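Local coordinates for hypothetical protein AGR_L_1239 (Agrobacterium tumefaciens str. C58, PDB 1VQS) that is of unknown function but belongs to the NIPSNAP family, adopts a ferredoxin-like fold and may pair with a second copy, at the interface of chains A and B. Coordinates in Å, arbitrary orientation; residue numbers count along the deposited sequence, not the author numbering. Chains: chain A/B, hypothetical protein AGR_L_1239.

Contact 1 and contact 2 lie about 22 Å apart, measured between the centres of their C-alpha atoms, on one two-fold symmetric interface. Both join a strand of one copy, the one carrying A:Tyr52 in contact 1 and B:Tyr52 in contact 2, to the C-terminal segment of the other: in contact 1 the strand 49-55 of chain A receives the tail of chain B, and in contact 2 the roles are exchanged. Contact 1 adds the helix 27-46 and contact 2 the strands 14-22 and 99-109. Because symmetry repeats each contact, each C-terminal segment packs against the other copy, which suggests a dimer within the deposited eight-chain assembly.

Contact 1: the interface of chains A and B. Residues chain A 31, 34-35, 39, 52; chain B 110-112.
Helix 27-46 and strand 49-55 of chain A form a groove that takes up the loop following the last strand of chain B, residues B:Ala110 to B:Phe112. B:Phe112 fills the groove, and its ring is bounded by the helix on one side and A:Tyr52 on another. It meets A:Tyr52 edge to face, the planes 66° apart: CE2 points at the centre of the tyrosine ring and comes 3.5 Å from A:Tyr52 CG. The far tip, CZ, lies 3.6 Å from A:Val34 CG1, a methyl group, with A:Leu31 CD2 slightly farther off. Along the rim, CD2 touches A:Ile39 CG1 and CD1 touches the methylene A:Glu35 CB at 3.6 Å. The phenylalanine CG sits between its own backbone N and carbonyl carbon (chi1 48°), a confined setting that turns the ring into the groove. B:Ala110 CB covers one ring face near the rim from within its own chain. Beside the ring, B:Ala110 N donates a nearly straight hydrogen bond to A:Tyr52 O, 2.9 Å long, tying the loop to the strand. Farther along the loop, the extended side chain of A:Glu35 reaches toward B:Arg111. Their carboxylate and guanidinium planes are 15° apart, yet the charged ends do not touch; a water bridges them, 2.6 Å from A:Glu35 OE2 and 3.1 Å from B:Arg111 NH1, in the plane of the guanidinium. Opposite charge probably adds modest attraction. The site thus buries an aromatic plug from one copy in the fold of the other, presumably helping to hold the two together.

Contact 2: the interface of chains A and B. Residues chain A 15, 108-109, 113, 115; chain B 51-53.
B:Phe53, on strand 48-55 of chain B, sets its side chain against chain A in this NIPSNAP-family protein of ferredoxin-like fold, where an antiparallel beta bridge pairs it with A:Pro109 at the end of strand 99-109. From the backbone outward, CB passes 3.5 Å from the carbonyl A:Lys108 O, which lies in the plane of the phenyl ring at its edge. CG remains near the same oxygen. On the ring, CD1 approaches A:Pro109 CA at 4.0 Å, and CE1 stands over one face of A:Tyr15, displaced toward the rim and 3.6 Å from its CG. CZ, at the tip, meets the methyl A:Leu115 CD1 at 4.0 Å, again at the ring edge and in plane. A chi1 of -48° places CG opposite the carbonyl carbon and beside the backbone N, directing the ring toward A:Tyr15 and A:Leu115; the side chains of B:Phe53 and A:Tyr15 cross at about a right angle. One residue back, B:Tyr52 N donates a hydrogen bond to the hydroxyl A:Ser113 OG, 3.0 Å away and 152° at the hydrogen. A:Ser113 OG, anti to its backbone N, lies between B:Tyr52 N and A:Leu115 O and links strand 48-55 to the C-terminal loop. That hydroxyl in turn donates to A:Leu115 O at 2.7 Å, approaching from a position tilted 27° out of the carbonyl plane.

Contact 1: the interface of chains A and B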
loop_
_atom_site.group_PDB
_atom_site.type_symbol
_atom_site.label_atom_id
_atom_site.label_comp_id
_atom_site.label_asym_id
_atom_site.label_seq_id
_atom_site.Cartn_x
_atom_site.Cartn_y
_atom_site.Cartn_z
ATOM N N LEU A 31 -20.234 3.579 16.323
ATOM C CA LEU A 31 -21.342 2.637 16.306
ATOM C C LEU A 31 -22.522 3.152 17.102
ATOM O O LEU A 31 -23.674 2.900 16.747
ATOM C CB LEU A 31 -20.909 1.257 16.808
ATOM C CG LEU A 31 -19.980 0.504 15.826
ATOM C CD1 LEU A 31 -19.557 -0.808 16.417
ATOM C CD2 LEU A 31 -20.647 0.245 14.504
ATOM N N VAL A 34 -24.282 5.977 14.949
ATOM C CA VAL A 34 -24.926 5.376 13.795
ATOM C C VAL A 34 -26.186 4.620 14.246
ATOM O O VAL A 34 -27.247 4.771 13.638
ATOM C CB VAL A 34 -23.955 4.459 12.998
ATOM C CG1 VAL A 34 -24.682 3.689 11.887
ATOM C CG2 VAL A 34 -22.824 5.283 12.409
ATOM N N GLU A 35 -26.083 3.809 15.290
ATOM C CA GLU A 35 -27.259 3.106 15.767
ATOM C C GLU A 35 -28.386 4.048 16.170
ATOM O O GLU A 35 -29.545 3.830 15.796
ATOM C CB GLU A 35 -26.923 2.190 16.941
ATOM C CG GLU A 35 -28.141 1.383 17.408
ATOM C CD GLU A 35 -27.850 0.398 18.520
ATOM O OE1 GLU A 35 -26.735 0.397 19.071
ATOM O OE2 GLU A 35 -28.781 -0.352 18.876
ATOM N N ILE A 39 -28.552 5.069 11.178
ATOM C CA ILE A 39 -28.809 3.877 10.357
ATOM C C ILE A 39 -30.249 3.809 9.855
ATOM O O ILE A 39 -30.504 3.364 8.731
ATOM C CB ILE A 39 -28.370 2.553 11.053
ATOM C CG1 ILE A 39 -28.212 1.412 10.037
ATOM C CG2 ILE A 39 -29.332 2.184 12.169
ATOM C CD1 ILE A 39 -27.062 1.608 9.050
ATOM N N TYR A 52 -23.182 -5.138 8.622
ATOM C CA TYR A 52 -22.516 -3.953 9.173
ATOM C C TYR A 52 -21.575 -4.464 10.244
ATOM O O TYR A 52 -22.023 -5.045 11.232
ATOM C CB TYR A 52 -23.546 -2.955 9.719
ATOM C CG TYR A 52 -23.113 -1.500 9.649
ATOM C CD1 TYR A 52 -22.022 -1.038 10.390
ATOM C CD2 TYR A 52 -23.795 -0.585 8.856
ATOM C CE1 TYR A 52 -21.647 0.304 10.349
ATOM C CE2 TYR A 52 -23.427 0.737 8.805
ATOM C CZ TYR A 52 -22.347 1.184 9.539
ATOM O OH TYR A 52 -21.989 2.509 9.487
ATOM N N ALA B 110 -22.163 -5.252 14.089
ATOM C CA ALA B 110 -22.787 -4.197 14.863
ATOM C C ALA B 110 -24.150 -4.679 15.346
ATOM O O ALA B 110 -24.734 -5.610 14.782
ATOM C CB ALA B 110 -22.937 -2.953 14.013
ATOM N N ARG B 111 -24.682 -4.023 16.378
ATOM C CA ARG B 111 -25.974 -4.400 16.940
ATOM C C ARG B 111 -27.105 -4.315 15.919
ATOM O O ARG B 111 -28.105 -5.031 16.036
ATOM C CB ARG B 111 -26.281 -3.497 18.128
ATOM C CG ARG B 111 -25.424 -3.779 19.321
ATOM C CD ARG B 111 -25.555 -2.771 20.453
ATOM N NE ARG B 111 -25.129 -3.456 21.666
ATOM C CZ ARG B 111 -25.931 -4.136 22.485
ATOM N NH1 ARG B 111 -27.242 -4.224 22.272
ATOM N NH2 ARG B 111 -25.401 -4.731 23.543
ATOM N N PHE B 112 -26.926 -3.441 14.925
ATOM C CA PHE B 112 -27.924 -3.178 13.876
ATOM C C PHE B 112 -27.602 -3.869 12.550
ATOM O O PHE B 112 -28.237 -3.600 11.534
ATOM C CB PHE B 112 -28.097 -1.655 13.662
ATOM C CG PHE B 112 -26.809 -0.918 13.521
ATOM C CD1 PHE B 112 -26.167 -0.428 14.633
ATOM C CD2 PHE B 112 -26.218 -0.736 12.282
ATOM C CE1 PHE B 112 -24.957 0.221 14.523
ATOM C CE2 PHE B 112 -25.044 -0.081 12.169
ATOM C CZ PHE B 112 -24.404 0.428 13.285
HETATM O O HOH W 1 -29.070 -2.536 20.341
#

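Contact 2: the interface of chains A and B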
loop_
_atom_site.group_PDB
_atom_site.type_symbol
_atom_site.label_atom_id
_atom_site.label_comp_id
_atom_site.label_asym_id
_atom_site.label_seq_id
_atom_site.Cartn_x
_atom_site.Cartn_y
_atom_site.Cartn_z
ATOM N N TYR A 15 -23.715 -5.574 -4.987
ATOM C CA TYR A 15 -23.314 -5.406 -3.607
ATOM C C TYR A 15 -22.285 -4.323 -3.494
ATOM O O TYR A 15 -21.195 -4.455 -4.063
ATOM C CB TYR A 15 -22.784 -6.734 -3.048
ATOM C CG TYR A 15 -23.954 -7.681 -2.857
ATOM C CD1 TYR A 15 -24.477 -8.397 -3.911
ATOM C CD2 TYR A 15 -24.590 -7.807 -1.620
ATOM C CE1 TYR A 15 -25.610 -9.222 -3.746
ATOM C CE2 TYR A 15 -25.690 -8.640 -1.452
ATOM C CZ TYR A 15 -26.205 -9.322 -2.518
ATOM O OH TYR A 15 -27.326 -10.144 -2.299
ATOM N N LYS A 108 -20.368 -8.292 -7.598
ATOM C CA LYS A 108 -21.501 -9.093 -8.043
ATOM C C LYS A 108 -21.453 -10.450 -7.368
ATOM O O LYS A 108 -20.379 -10.924 -7.025
ATOM C CB LYS A 108 -21.468 -9.291 -9.558
ATOM C CG LYS A 108 -21.682 -8.003 -10.303
ATOM C CD LYS A 108 -21.424 -8.138 -11.804
ATOM C CE LYS A 108 -22.659 -8.381 -12.586
ATOM N NZ LYS A 108 -22.357 -8.290 -14.061
ATOM N N PRO A 109 -22.631 -11.064 -7.121
ATOM C CA PRO A 109 -22.662 -12.374 -6.501
ATOM C C PRO A 109 -22.318 -13.504 -7.466
ATOM O O PRO A 109 -22.790 -13.517 -8.610
ATOM C CB PRO A 109 -24.108 -12.492 -6.034
ATOM C CG PRO A 109 -24.873 -11.720 -7.041
ATOM C CD PRO A 109 -23.987 -10.549 -7.369
ATOM N N SER A 113 -23.530 -17.903 -4.450
ATOM C CA SER A 113 -23.618 -17.072 -3.268
ATOM C C SER A 113 -25.025 -17.144 -2.663
ATOM O O SER A 113 -26.024 -17.022 -3.389
ATOM C CB SER A 113 -23.332 -15.621 -3.645
ATOM O OG SER A 113 -23.418 -14.785 -2.491
ATOM N N LEU A 115 -26.209 -14.861 -0.869
ATOM C CA LEU A 115 -26.666 -13.501 -1.105
ATOM C C LEU A 115 -26.609 -13.290 -2.605
ATOM O O LEU A 115 -25.522 -13.283 -3.209
ATOM C CB LEU A 115 -25.752 -12.510 -0.375
ATOM C CG LEU A 115 -25.900 -12.408 1.154
ATOM C CD1 LEU A 115 -24.764 -11.653 1.741
ATOM C CD2 LEU A 115 -27.218 -11.748 1.530
ATOM N N GLY B 51 -21.717 -15.082 1.916
ATOM C CA GLY B 51 -21.771 -14.477 0.601
ATOM C C GLY B 51 -20.500 -14.771 -0.169
ATOM O O GLY B 51 -19.470 -15.081 0.423
ATOM N N TYR B 52 -20.586 -14.712 -1.493
ATOM C CA TYR B 52 -19.458 -15.045 -2.342
ATOM C C TYR B 52 -19.542 -14.140 -3.562
ATOM O O TYR B 52 -20.469 -14.261 -4.353
ATOM C CB TYR B 52 -19.527 -16.520 -2.730
ATOM C CG TYR B 52 -18.162 -17.166 -3.002
ATOM C CD1 TYR B 52 -17.381 -16.785 -4.085
ATOM C CD2 TYR B 52 -17.695 -18.205 -2.197
ATOM C CE1 TYR B 52 -16.132 -17.386 -4.335
ATOM C CE2 TYR B 52 -16.449 -18.809 -2.441
ATOM C CZ TYR B 52 -15.674 -18.394 -3.516
ATOM O OH TYR B 52 -14.434 -18.990 -3.798
ATOM N N PHE B 53 -18.558 -13.252 -3.727
ATOM C CA PHE B 53 -18.645 -12.135 -4.671
ATOM C C PHE B 53 -17.401 -12.031 -5.534
ATOM O O PHE B 53 -16.327 -12.467 -5.156
ATOM C CB PHE B 53 -18.806 -10.802 -3.926
ATOM C CG PHE B 53 -19.870 -10.832 -2.857
ATOM C CD1 PHE B 53 -21.194 -10.750 -3.200
ATOM C CD2 PHE B 53 -19.557 -10.960 -1.516
ATOM C CE1 PHE B 53 -22.194 -10.777 -2.237
ATOM C CE2 PHE B 53 -20.585 -10.998 -0.539
ATOM C CZ PHE B 53 -21.885 -10.892 -0.916
#